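Local coordinates for carboxyl esterase NP (Bacillus subtilis, PDB 4CCW), which hydrolyses carboxylic esters to an alcohol and a carboxylate, as a carboxylesterase of the alpha/beta hydrolase fold, at residues T68-Y71 and D76-S79; Q19-S24 and K92-P97; N109-V114 and M136-R141; R141-V146 and S231-I236. One frame throughout, in Å; residues are numbered along the deposited sequence.

Interaction 1 of 4, residues T68-Y71 and D76-S79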
loop_
_atom_site.group_PDB
_atom_site.type_symbol
_atom_site.label_atom_id
_atom_site.label_comp_id
_atom_site.label_asym_id
_atom_site.label_seq_id
_atom_site.Cartn_x
_atom_site.Cartn_y
_atom_site.Cartn_z
ATOM N N THR A 68 5.159 1.544 -7.878
ATOM C CA THR A 68 6.411 2.230 -8.180
ATOM C C THR A 68 6.983 2.966 -6.963
ATOM O O THR A 68 8.159 3.346 -6.989
ATOM C CB THR A 68 6.253 3.254 -9.323
ATOM O OG1 THR A 68 5.336 4.277 -8.907
ATOM C CG2 THR A 68 5.760 2.584 -10.597
ATOM N N MET A 69 6.164 3.159 -5.917
ATOM C CA MET A 69 6.582 3.901 -4.716
ATOM C C MET A 69 7.677 3.207 -3.913
ATOM O O MET A 69 8.310 3.837 -3.075
ATOM C CB MET A 69 5.401 4.208 -3.783
ATOM C CG MET A 69 4.816 3.005 -3.063
ATOM S SD MET A 69 3.750 3.511 -1.692
ATOM C CE MET A 69 4.922 3.810 -0.369
ATOM N N TRP A 70 7.883 1.918 -4.164
ATOM C CA TRP A 70 8.842 1.120 -3.374
ATOM C C TRP A 70 10.297 1.274 -3.766
ATOM O O TRP A 70 11.163 0.535 -3.264
ATOM C CB TRP A 70 8.445 -0.352 -3.393
ATOM C CG TRP A 70 7.082 -0.632 -2.807
ATOM C CD1 TRP A 70 5.965 -1.141 -3.457
ATOM C CD2 TRP A 70 6.659 -0.435 -1.411
ATOM N NE1 TRP A 70 4.898 -1.243 -2.591
ATOM C CE2 TRP A 70 5.255 -0.848 -1.345
ATOM C CE3 TRP A 70 7.283 0.034 -0.255
ATOM C CZ2 TRP A 70 4.525 -0.795 -0.156
ATOM C CZ3 TRP A 70 6.536 0.088 0.933
ATOM C CH2 TRP A 70 5.189 -0.314 0.972
ATOM N N TYR A 71 10.603 2.249 -4.628
ATOM C CA TYR A 71 11.987 2.421 -5.110
ATOM C C TYR A 71 13.062 2.644 -4.025
ATOM O O TYR A 71 14.208 2.235 -4.235
ATOM C CB TYR A 71 12.093 3.469 -6.242
ATOM C CG TYR A 71 11.813 4.897 -5.827
ATOM C CD1 TYR A 71 12.816 5.698 -5.292
ATOM C CD2 TYR A 71 10.536 5.451 -5.976
ATOM C CE1 TYR A 71 12.559 7.002 -4.897
ATOM C CE2 TYR A 71 10.270 6.756 -5.600
ATOM C CZ TYR A 71 11.276 7.525 -5.055
ATOM O OH TYR A 71 11.018 8.817 -4.672
ATOM N N ASP A 76 17.217 -3.152 -0.707
ATOM C CA ASP A 76 17.419 -3.844 0.574
ATOM C C ASP A 76 16.493 -5.060 0.715
ATOM O O ASP A 76 16.961 -6.166 0.980
ATOM C CB ASP A 76 17.198 -2.897 1.762
ATOM C CG ASP A 76 18.414 -2.028 2.080
ATOM O OD1 ASP A 76 19.530 -2.292 1.576
ATOM O OD2 ASP A 76 18.243 -1.067 2.863
ATOM N N TRP A 77 15.183 -4.863 0.543
ATOM C CA TRP A 77 14.243 -5.969 0.757
ATOM C C TRP A 77 14.422 -7.067 -0.246
ATOM O O TRP A 77 14.335 -8.245 0.107
ATOM C CB TRP A 77 12.785 -5.495 0.801
ATOM C CG TRP A 77 12.481 -4.595 1.970
ATOM C CD1 TRP A 77 13.193 -4.475 3.160
ATOM C CD2 TRP A 77 11.363 -3.651 2.104
ATOM N NE1 TRP A 77 12.614 -3.551 3.988
ATOM C CE2 TRP A 77 11.515 -3.020 3.422
ATOM C CE3 TRP A 77 10.298 -3.275 1.294
ATOM C CZ2 TRP A 77 10.629 -2.063 3.888
ATOM C CZ3 TRP A 77 9.397 -2.311 1.780
ATOM C CH2 TRP A 77 9.565 -1.719 3.045
ATOM N N SER A 78 14.728 -6.691 -1.487
ATOM C CA SER A 78 14.906 -7.641 -2.592
ATOM C C SER A 78 16.160 -8.503 -2.454
ATOM O O SER A 78 16.248 -9.578 -3.054
ATOM C CB SER A 78 14.958 -6.896 -3.924
ATOM O OG SER A 78 14.532 -7.727 -4.974
ATOM N N SER A 79 17.138 -8.036 -1.675
ATOM C CA SER A 79 18.368 -8.810 -1.488
ATOM C C SER A 79 18.106 -10.145 -0.793
ATOM O O SER A 79 18.814 -11.120 -1.038
ATOM C CB SER A 79 19.434 -8.001 -0.734
ATOM O OG SER A 79 19.072 -7.775 0.616
#

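Interaction 2 of 4, residues Q19-S24 and K92-P97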
loop_
_atom_site.group_PDB
_atom_site.type_symbol
_atom_site.label_atom_id
_atom_site.label_comp_id
_atom_site.label_asym_id
_atom_site.label_seq_id
_atom_site.Cartn_x
_atom_site.Cartn_y
_atom_site.Cartn_z
ATOM N N GLN A 19 2.669 5.985 -19.338
ATOM C CA GLN A 19 4.019 6.439 -19.659
ATOM C C GLN A 19 4.785 6.899 -18.406
ATOM O O GLN A 19 5.950 6.532 -18.218
ATOM C CB GLN A 19 3.981 7.557 -20.714
ATOM C CG GLN A 19 5.351 8.049 -21.160
ATOM C CD GLN A 19 6.234 6.940 -21.719
ATOM O OE1 GLN A 19 5.747 5.964 -22.293
ATOM N NE2 GLN A 19 7.546 7.092 -21.558
ATOM N N THR A 20 4.135 7.695 -17.559
ATOM C CA THR A 20 4.761 8.170 -16.316
ATOM C C THR A 20 5.083 7.026 -15.349
ATOM O O THR A 20 6.081 7.074 -14.634
ATOM C CB THR A 20 3.925 9.257 -15.578
ATOM O OG1 THR A 20 2.656 8.724 -15.167
ATOM C CG2 THR A 20 3.733 10.511 -16.451
ATOM N N TYR A 21 4.222 6.012 -15.328
ATOM C CA TYR A 21 4.425 4.818 -14.500
ATOM C C TYR A 21 5.707 4.117 -14.952
ATOM O O TYR A 21 6.549 3.739 -14.125
ATOM C CB TYR A 21 3.211 3.893 -14.653
ATOM C CG TYR A 21 3.183 2.679 -13.752
ATOM C CD1 TYR A 21 4.122 1.648 -13.896
ATOM C CD2 TYR A 21 2.191 2.539 -12.793
ATOM C CE1 TYR A 21 4.076 0.526 -13.075
ATOM C CE2 TYR A 21 2.130 1.427 -11.978
ATOM C CZ TYR A 21 3.075 0.429 -12.120
ATOM O OH TYR A 21 3.005 -0.661 -11.299
ATOM N N ASN A 22 5.860 3.962 -16.262
ATOM C CA ASN A 22 7.041 3.323 -16.837
ATOM C C ASN A 22 8.311 4.113 -16.546
ATOM O O ASN A 22 9.363 3.531 -16.289
ATOM C CB ASN A 22 6.857 3.108 -18.346
ATOM C CG ASN A 22 5.821 2.038 -18.654
ATOM O OD1 ASN A 22 5.418 1.275 -17.772
ATOM N ND2 ASN A 22 5.374 1.984 -19.897
ATOM N N GLU A 23 8.201 5.439 -16.569
ATOM C CA GLU A 23 9.341 6.295 -16.266
ATOM C C GLU A 23 9.752 6.227 -14.791
ATOM O O GLU A 23 10.937 6.274 -14.478
ATOM C CB GLU A 23 9.088 7.725 -16.735
ATOM C CG GLU A 23 9.013 7.793 -18.254
ATOM C CD GLU A 23 8.900 9.195 -18.802
ATOM O OE1 GLU A 23 9.053 10.161 -18.031
ATOM O OE2 GLU A 23 8.660 9.330 -20.021
ATOM N N SER A 24 8.775 6.092 -13.895
ATOM C CA SER A 24 9.069 5.866 -12.470
ATOM C C SER A 24 9.790 4.539 -12.214
ATOM O O SER A 24 10.565 4.431 -11.269
ATOM C CB SER A 24 7.799 5.918 -11.630
ATOM O OG SER A 24 7.298 7.239 -11.532
ATOM N N LYS A 92 -5.601 3.730 -8.515
ATOM C CA LYS A 92 -4.950 4.393 -9.645
ATOM C C LYS A 92 -3.551 3.828 -9.902
ATOM O O LYS A 92 -2.573 4.212 -9.253
ATOM C CB LYS A 92 -4.924 5.920 -9.422
ATOM C CG LYS A 92 -4.636 6.756 -10.669
ATOM C CD LYS A 92 -5.774 6.731 -11.695
ATOM C CE LYS A 92 -7.100 7.214 -11.126
ATOM N NZ LYS A 92 -7.086 8.652 -10.743
ATOM N N ASN A 93 -3.484 2.898 -10.856
ATOM C CA ASN A 93 -2.281 2.118 -11.167
ATOM C C ASN A 93 -2.522 1.268 -12.421
ATOM O O ASN A 93 -3.453 1.535 -13.174
ATOM C CB ASN A 93 -1.862 1.237 -9.967
ATOM C CG ASN A 93 -2.982 0.321 -9.487
ATOM O OD1 ASN A 93 -3.678 -0.308 -10.288
ATOM N ND2 ASN A 93 -3.157 0.240 -8.164
ATOM N N LYS A 94 -1.711 0.232 -12.609
ATOM C CA LYS A 94 -1.768 -0.572 -13.838
ATOM C C LYS A 94 -2.695 -1.796 -13.755
ATOM O O LYS A 94 -2.924 -2.467 -14.768
ATOM C CB LYS A 94 -0.358 -1.007 -14.253
ATOM C CG LYS A 94 0.472 0.040 -14.982
ATOM C CD LYS A 94 1.657 -0.634 -15.662
ATOM C CE LYS A 94 2.455 0.320 -16.535
ATOM N NZ LYS A 94 3.446 -0.405 -17.385
ATOM N N SER A 95 -3.219 -2.099 -12.566
ATOM C CA SER A 95 -4.221 -3.164 -12.450
ATOM C C SER A 95 -5.554 -2.764 -13.077
ATOM O O SER A 95 -5.932 -1.588 -13.067
ATOM C CB SER A 95 -4.402 -3.598 -11.000
ATOM O OG SER A 95 -3.237 -4.280 -10.590
ATOM N N ILE A 96 -6.244 -3.732 -13.672
ATOM C CA ILE A 96 -7.490 -3.435 -14.408
ATOM C C ILE A 96 -8.698 -4.153 -13.788
ATOM O O ILE A 96 -8.855 -5.364 -13.949
ATOM C CB ILE A 96 -7.377 -3.743 -15.931
ATOM C CG1 ILE A 96 -6.100 -3.133 -16.530
ATOM C CG2 ILE A 96 -8.598 -3.226 -16.683
ATOM C CD1 ILE A 96 -5.900 -3.438 -18.003
ATOM N N PRO A 97 -9.554 -3.404 -13.071
ATOM C CA PRO A 97 -10.660 -4.030 -12.349
ATOM C C PRO A 97 -11.779 -4.495 -13.268
ATOM O O PRO A 97 -12.134 -3.797 -14.216
ATOM C CB PRO A 97 -11.156 -2.919 -11.423
ATOM C CG PRO A 97 -10.775 -1.656 -12.108
ATOM C CD PRO A 97 -9.517 -1.942 -12.877
#

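Interaction 3 of 4, residues N109-V114 and M136-R141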
loop_
_atom_site.group_PDB
_atom_site.type_symbol
_atom_site.label_atom_id
_atom_site.label_comp_id
_atom_site.label_asym_id
_atom_site.label_seq_id
_atom_site.Cartn_x
_atom_site.Cartn_y
_atom_site.Cartn_z
ATOM N N ASN A 109 -10.410 -12.056 -1.388
ATOM C CA ASN A 109 -10.457 -13.069 -2.449
ATOM C C ASN A 109 -9.605 -12.679 -3.664
ATOM O O ASN A 109 -9.051 -13.546 -4.338
ATOM C CB ASN A 109 -11.898 -13.350 -2.895
ATOM C CG ASN A 109 -12.679 -14.202 -1.902
ATOM O OD1 ASN A 109 -12.103 -14.931 -1.090
ATOM N ND2 ASN A 109 -14.010 -14.117 -1.971
ATOM N N TRP A 110 -9.511 -11.377 -3.940
ATOM C CA TRP A 110 -8.639 -10.878 -5.012
ATOM C C TRP A 110 -7.204 -11.231 -4.681
ATOM O O TRP A 110 -6.486 -11.825 -5.489
ATOM C CB TRP A 110 -8.817 -9.358 -5.210
ATOM C CG TRP A 110 -7.641 -8.711 -5.909
ATOM C CD1 TRP A 110 -7.288 -8.817 -7.253
ATOM C CD2 TRP A 110 -6.589 -7.883 -5.303
ATOM N NE1 TRP A 110 -6.134 -8.118 -7.519
ATOM C CE2 TRP A 110 -5.663 -7.533 -6.388
ATOM C CE3 TRP A 110 -6.344 -7.393 -4.022
ATOM C CZ2 TRP A 110 -4.541 -6.746 -6.169
ATOM C CZ3 TRP A 110 -5.205 -6.603 -3.815
ATOM C CH2 TRP A 110 -4.332 -6.283 -4.865
ATOM N N LEU A 111 -6.793 -10.899 -3.465
ATOM C CA LEU A 111 -5.427 -11.160 -3.026
ATOM C C LEU A 111 -5.142 -12.662 -2.912
ATOM O O LEU A 111 -4.021 -13.105 -3.195
ATOM C CB LEU A 111 -5.146 -10.415 -1.719
ATOM C CG LEU A 111 -3.691 -10.236 -1.263
ATOM C CD1 LEU A 111 -2.782 -9.717 -2.371
ATOM C CD2 LEU A 111 -3.658 -9.308 -0.062
ATOM N N LEU A 112 -6.148 -13.432 -2.493
ATOM C CA LEU A 112 -6.065 -14.897 -2.507
ATOM C C LEU A 112 -5.611 -15.383 -3.886
ATOM O O LEU A 112 -4.619 -16.109 -3.992
ATOM C CB LEU A 112 -7.413 -15.533 -2.124
ATOM C CG LEU A 112 -7.558 -17.064 -2.247
ATOM C CD1 LEU A 112 -6.586 -17.793 -1.337
ATOM C CD2 LEU A 112 -8.985 -17.515 -1.949
ATOM N N ASP A 113 -6.332 -14.962 -4.930
ATOM C CA ASP A 113 -5.984 -15.282 -6.318
ATOM C C ASP A 113 -4.542 -14.921 -6.684
ATOM O O ASP A 113 -3.842 -15.702 -7.322
ATOM C CB ASP A 113 -6.926 -14.564 -7.291
ATOM C CG ASP A 113 -8.355 -15.073 -7.225
ATOM O OD1 ASP A 113 -8.626 -16.101 -6.569
ATOM O OD2 ASP A 113 -9.215 -14.431 -7.856
ATOM N N VAL A 114 -4.122 -13.719 -6.320
ATOM C CA VAL A 114 -2.744 -13.285 -6.546
ATOM C C VAL A 114 -1.749 -14.270 -5.908
ATOM O O VAL A 114 -0.820 -14.743 -6.573
ATOM C CB VAL A 114 -2.513 -11.864 -5.987
ATOM C CG1 VAL A 114 -1.041 -11.490 -6.061
ATOM C CG2 VAL A 114 -3.368 -10.847 -6.733
ATOM N N MET A 136 -4.113 -5.944 6.722
ATOM C CA MET A 136 -4.785 -6.324 7.955
ATOM C C MET A 136 -6.030 -7.159 7.631
ATOM O O MET A 136 -6.277 -8.183 8.260
ATOM C CB MET A 136 -5.166 -5.089 8.789
ATOM C CG MET A 136 -5.773 -5.423 10.142
ATOM S SD MET A 136 -4.535 -6.168 11.212
ATOM C CE MET A 136 -3.895 -4.762 12.056
ATOM N N ASN A 137 -6.789 -6.730 6.632
ATOM C CA ASN A 137 -8.003 -7.444 6.262
ATOM C C ASN A 137 -7.662 -8.896 5.861
ATOM O O ASN A 137 -8.364 -9.855 6.239
ATOM C CB ASN A 137 -8.729 -6.699 5.125
ATOM C CG ASN A 137 -10.042 -7.363 4.724
ATOM O OD1 ASN A 137 -10.985 -7.453 5.515
ATOM N ND2 ASN A 137 -10.113 -7.804 3.480
ATOM N N PHE A 138 -6.559 -9.054 5.135
ATOM C CA PHE A 138 -6.153 -10.375 4.616
ATOM C C PHE A 138 -5.647 -11.300 5.718
ATOM O O PHE A 138 -6.026 -12.476 5.779
ATOM C CB PHE A 138 -5.109 -10.220 3.503
ATOM C CG PHE A 138 -4.775 -11.505 2.781
ATOM C CD1 PHE A 138 -5.660 -12.049 1.851
ATOM C CD2 PHE A 138 -3.568 -12.148 3.004
ATOM C CE1 PHE A 138 -5.344 -13.218 1.163
ATOM C CE2 PHE A 138 -3.243 -13.312 2.326
ATOM C CZ PHE A 138 -4.133 -13.847 1.404
ATOM N N LEU A 139 -4.780 -10.785 6.578
ATOM C CA LEU A 139 -4.219 -11.621 7.638
ATOM C C LEU A 139 -5.294 -12.056 8.639
ATOM O O LEU A 139 -5.181 -13.131 9.223
ATOM C CB LEU A 139 -3.014 -10.941 8.320
ATOM C CG LEU A 139 -3.259 -9.719 9.213
ATOM C CD1 LEU A 139 -3.528 -10.153 10.651
ATOM C CD2 LEU A 139 -2.068 -8.759 9.157
ATOM N N LEU A 140 -6.329 -11.237 8.835
ATOM C CA LEU A 140 -7.422 -11.612 9.736
ATOM C C LEU A 140 -8.285 -12.713 9.137
ATOM O O LEU A 140 -8.787 -13.573 9.855
ATOM C CB LEU A 140 -8.290 -10.406 10.102
ATOM C CG LEU A 140 -7.686 -9.357 11.044
ATOM C CD1 LEU A 140 -8.668 -8.226 11.267
ATOM C CD2 LEU A 140 -7.278 -9.953 12.384
ATOM N N ARG A 141 -8.452 -12.684 7.815
ATOM C CA ARG A 141 -9.295 -13.672 7.138
ATOM C C ARG A 141 -8.553 -14.976 6.831
ATOM O O ARG A 141 -9.161 -16.059 6.844
ATOM C CB ARG A 141 -9.914 -13.085 5.865
ATOM C CG ARG A 141 -11.003 -12.059 6.133
ATOM C CD ARG A 141 -11.222 -11.167 4.920
ATOM N NE ARG A 141 -12.275 -10.185 5.144
ATOM C CZ ARG A 141 -13.574 -10.428 4.999
ATOM N NH1 ARG A 141 -14.003 -11.634 4.636
ATOM N NH2 ARG A 141 -14.447 -9.466 5.237
#

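Interaction 4 of 4, residues R141-V146 and S231-I236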
loop_
_atom_site.group_PDB
_atom_site.type_symbol
_atom_site.label_atom_id
_atom_site.label_comp_id
_atom_site.label_asym_id
_atom_site.label_seq_id
_atom_site.Cartn_x
_atom_site.Cartn_y
_atom_site.Cartn_z
ATOM N N ARG A 141 -8.452 -12.684 7.815
ATOM C CA ARG A 141 -9.295 -13.672 7.138
ATOM C C ARG A 141 -8.553 -14.976 6.831
ATOM O O ARG A 141 -9.161 -16.059 6.844
ATOM C CB ARG A 141 -9.914 -13.085 5.865
ATOM C CG ARG A 141 -11.003 -12.059 6.133
ATOM C CD ARG A 141 -11.222 -11.167 4.920
ATOM N NE ARG A 141 -12.275 -10.185 5.144
ATOM C CZ ARG A 141 -13.574 -10.428 4.999
ATOM N NH1 ARG A 141 -14.003 -11.634 4.636
ATOM N NH2 ARG A 141 -14.447 -9.466 5.237
ATOM N N MET A 142 -7.248 -14.874 6.583
ATOM C CA MET A 142 -6.445 -15.995 6.082
ATOM C C MET A 142 -5.056 -16.084 6.714
ATOM O O MET A 142 -4.043 -16.014 6.005
ATOM C CB MET A 142 -6.318 -15.887 4.572
ATOM C CG MET A 142 -7.661 -15.695 3.897
ATOM S SD MET A 142 -7.634 -16.264 2.212
ATOM C CE MET A 142 -9.210 -15.626 1.640
ATOM N N PRO A 143 -5.002 -16.271 8.048
ATOM C CA PRO A 143 -3.727 -16.334 8.781
ATOM C C PRO A 143 -2.813 -17.453 8.306
ATOM O O PRO A 143 -1.600 -17.424 8.553
ATOM C CB PRO A 143 -4.166 -16.590 10.228
ATOM C CG PRO A 143 -5.531 -17.193 10.120
ATOM C CD PRO A 143 -6.154 -16.523 8.934
ATOM N N GLU A 144 -3.407 -18.440 7.641
ATOM C CA GLU A 144 -2.695 -19.596 7.121
ATOM C C GLU A 144 -1.771 -19.268 5.937
ATOM O O GLU A 144 -0.978 -20.129 5.508
ATOM C CB GLU A 144 -3.703 -20.680 6.705
ATOM C CG GLU A 144 -4.481 -20.369 5.427
ATOM C CD GLU A 144 -5.783 -19.605 5.652
ATOM O OE1 GLU A 144 -6.042 -19.150 6.787
ATOM O OE2 GLU A 144 -6.561 -19.467 4.677
ATOM N N ARG A 145 -1.912 -18.057 5.397
ATOM C CA ARG A 145 -1.171 -17.603 4.215
ATOM C C ARG A 145 -0.158 -16.500 4.499
ATOM O O ARG A 145 0.592 -16.101 3.604
ATOM C CB ARG A 145 -2.130 -17.105 3.118
ATOM C CG ARG A 145 -3.202 -18.109 2.692
ATOM C CD ARG A 145 -2.648 -19.460 2.217
ATOM N NE ARG A 145 -1.994 -19.399 0.904
ATOM C CZ ARG A 145 -2.639 -19.414 -0.268
ATOM N NH1 ARG A 145 -3.962 -19.509 -0.302
ATOM N NH2 ARG A 145 -1.958 -19.355 -1.414
ATOM N N VAL A 146 -0.142 -16.007 5.735
ATOM C CA VAL A 146 0.701 -14.868 6.089
ATOM C C VAL A 146 1.682 -15.296 7.178
ATOM O O VAL A 146 1.276 -15.636 8.290
ATOM C CB VAL A 146 -0.143 -13.655 6.578
ATOM C CG1 VAL A 146 0.710 -12.391 6.677
ATOM C CG2 VAL A 146 -1.331 -13.398 5.662
ATOM N N SER A 231 -8.628 -10.933 17.532
ATOM C CA SER A 231 -8.619 -12.218 16.817
ATOM C C SER A 231 -7.359 -12.469 15.977
ATOM O O SER A 231 -7.167 -13.587 15.481
ATOM C CB SER A 231 -9.876 -12.350 15.948
ATOM O OG SER A 231 -9.720 -11.717 14.683
ATOM N N ALA A 232 -6.502 -11.451 15.844
ATOM C CA ALA A 232 -5.266 -11.557 15.038
ATOM C C ALA A 232 -4.414 -12.742 15.476
ATOM O O ALA A 232 -4.134 -12.899 16.667
ATOM C CB ALA A 232 -4.452 -10.272 15.121
ATOM N N ARG A 233 -3.992 -13.560 14.513
ATOM C CA ARG A 233 -3.180 -14.767 14.797
ATOM C C ARG A 233 -1.872 -14.790 13.988
ATOM O O ARG A 233 -1.232 -15.832 13.827
ATOM C CB ARG A 233 -4.000 -16.024 14.490
ATOM C CG ARG A 233 -5.102 -16.323 15.492
ATOM C CD ARG A 233 -5.643 -17.741 15.296
ATOM N NE ARG A 233 -6.616 -17.828 14.204
ATOM C CZ ARG A 233 -6.650 -18.799 13.293
ATOM N NH1 ARG A 233 -5.741 -19.760 13.298
ATOM N NH2 ARG A 233 -7.587 -18.806 12.356
ATOM N N VAL A 234 -1.490 -13.628 13.476
ATOM C CA VAL A 234 -0.296 -13.453 12.671
ATOM C C VAL A 234 0.556 -12.365 13.357
ATOM O O VAL A 234 0.008 -11.354 13.795
ATOM C CB VAL A 234 -0.691 -13.013 11.229
ATOM C CG1 VAL A 234 0.528 -12.776 10.356
ATOM C CG2 VAL A 234 -1.575 -14.064 10.566
ATOM N N PRO A 235 1.886 -12.544 13.428
ATOM C CA PRO A 235 2.695 -11.453 14.003
ATOM C C PRO A 235 2.631 -10.200 13.143
ATOM O O PRO A 235 2.724 -10.288 11.911
ATOM C CB PRO A 235 4.135 -12.013 14.009
ATOM C CG PRO A 235 4.038 -13.433 13.574
ATOM C CD PRO A 235 2.712 -13.653 12.921
ATOM N N ILE A 236 2.499 -9.044 13.804
ATOM C CA ILE A 236 2.370 -7.760 13.150
ATOM C C ILE A 236 3.419 -6.785 13.659
ATOM O O ILE A 236 3.676 -6.713 14.860
ATOM C CB ILE A 236 0.962 -7.180 13.394
ATOM C CG1 ILE A 236 -0.099 -8.058 12.702
ATOM C CG2 ILE A 236 0.877 -5.711 12.992
ATOM C CD1 ILE A 236 -1.513 -7.677 13.067
#

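Interaction 1 of 4, residues T68-Y71 and D76-S79
The indole rings of Trp70 and Trp77 meet through their six-membered halves as an oblique aromatic pair, with the planes at 53° and the ring centroids 5.8 Å apart. Trp70 CZ3 comes up to the edge of the Trp77 ring in its plane, whereas Trp77 CZ3 reaches the Trp70 ring at a slant, 3.8 Å from Trp70 CE3. On one face of Trp70 sits Met69 CG, displaced toward the rim. Both tryptophans carry CG anti to the carbonyl carbon (chi1 -61° in Trp70, -65° in Trp77), which sends each indole from its backbone toward the other and spans a CA-CA distance of 9.8 Å between Trp70 and Trp77. The contact is small, buried and wholly apolar. Beside Trp77 in the helix, Asp76 O accepts from both Ser79 N and Ser79 OG, the latter at 2.7 Å. Trp77 NE1 is hydrogen-bonded to Asn284 O, so the indole N-H is satisfied from helix 280-291. Both rings also touch Ile126 of strand 123-128, and Trp70 reaches Ser276 of helix 275-278 and the loop residue Trp28. The pair thus packs the 3-10 turn after strand 56-60 and the following helix 74-80 against a strand of the central sheet.

Interaction 2 of 4, residues Q19-S24 and K92-P97
Lys94 lies across the Tyr21 ring, its aliphatic chain crossing the face obliquely. Lys94 CG stands over the ring centre in a CH-pi contact, 3.7 Å from the centroid of Tyr21 and 10° off the normal. Farther along, Lys94 CE comes within 3.4 Å of Tyr21 CD1, and Lys94 NZ ends 2.6 Å from Asn22 OD1, a hydrogen bond that lies in the carbonyl plane on a lone pair. The lysine chain is extended beyond CG, long enough to pass the ring and reach the amide of the next helical residue. At the ring edge, Asn93 CB makes a looser contact, 4.5 Å from Tyr21 CE2. Tyr21 CG is anti to the backbone N (chi1 -174°), which sends the ring from helix 12-24 into the loop. The second shell fixes both partners: Asp87 OD2 is hydrogen-bonded to Tyr21 OH and to Lys94 N, and the His45 ring meets that of Tyr21 at about 90°. Asn93 OD1 accepts from Ser95 N, an Asx turn that shapes the chain around Lys94. Replacing Tyr21 with an alanine would probably leave the methylenes of Lys94 without their aromatic floor and Asp87 OD2 short of a hydroxyl partner. The aromatic face thus receives the apolar length of a mostly buried lysine, while the lysine's ammonium, probably charged, is met by the neutral amide oxygen of Asn22.

Interaction 3 of 4, residues N109-V114 and M136-R141
Beside the Leu111-Phe138 contact, Asn137 OD1 accepts a hydrogen bond from Arg141 NE at 3.0 Å, one turn on in the same helix. The oxygen lies in the guanidinium plane, but the donor stands above the carbonyl plane of the amide, with a C=O...N angle of 108°. Asn137 ND2 is hydrogen-bonded to Arg104 O, so this amide links helix 130-141 to the start of helix 104-118. The two helices belong to the alpha/beta hydrolase fold, and helix 130-141 starts within a GxSxG pattern (Gly127, Ser129, Gly131) consistent with a nucleophile elbow. Between residues 109-114 and 136-141 the contact is made by packing. Phe138 CG is anti to its own backbone N (chi1 -172°), and the ring reaches across to helix 104-118, with Leu111 and Phe138 forming the nearest CA pair, 7.7 Å apart. Leu111 CD2 sits over one face of the ring in a CH-pi contact, offset toward the rim, 4.1 Å from the centroid of Phe138. Leu111 CB touches the CD1-CE1 side of the same ring. Phe115 and Val146 also pack against Phe138, extending the packing toward strand 146-152. Farther along that side, Phe138 CE1 lies 3.7 Å from Leu112 N, which approaches the ring obliquely.

Interaction 4 of 4, residues R141-V146 and S231-I236
Val234 holds CG1 anti to its backbone N (chi1 178°) and CG2 anti to the carbonyl carbon, a setting that gives one methyl to each of two partners, Val146 and Pro143. The two segments lead into strands 146-152 and 236-241, parallel neighbours in the central sheet of the alpha/beta hydrolase fold, and the contact packs the approach to these strands, with Val146 as the first residue of strand 146-152. Val234 CG2 lies 3.6 Å from both Pro143 CA and Pro143 CB. Val234 CG1 meets Val146 CG1 at 3.7 Å, the two valine side chains crossing at about a right angle, and also touches Val146 O. Pro143 and Val234 have the nearest CA atoms across the contact, 5.9 Å apart. An alanine in place of Val234 would probably open a gap beside the proline ring and leave Val146 CG1 without its apolar mate. Close behind, Pro235 is joined by a backbone hydrogen bond to Ala149, where the strand pairing takes over. Arg145, on the far side of its loop, is salt-bridged through NH2 to Asp116 OD1 and so ties this turn to helix 104-118. Toward the surface, Arg233 bends at chi3 (-81°) and brings its guanidinium over the proline, with Glu144 nearby but not in contact. Pro143 CG stands above one face of that group, toward its rim, 3.4 Å from Arg233 NH2.

From the N terminus, interaction 2 closes the first long loop, bringing helix 12-24 to the chain just before strand 96-97. Interaction 1, a short local closure at helix 74-80, is nested inside it, and the two touch where Thr68 packs on Tyr21 and Ser24. Interaction 3 follows in series, joining helices 104-118 and 130-141, with strand 123-128 between them in the chain. Interaction 4 opens at Arg141, which it shares with interaction 3, and closes the longest loop of the four, bringing together the entries to strands 146-152 and 236-241. Interactions 3 and 4 touch through Phe138 on Val146 and Leu140 on Ala232, whereas interactions 2 and 4 lie on opposite sides of the centre, about 30 Å apart between centres.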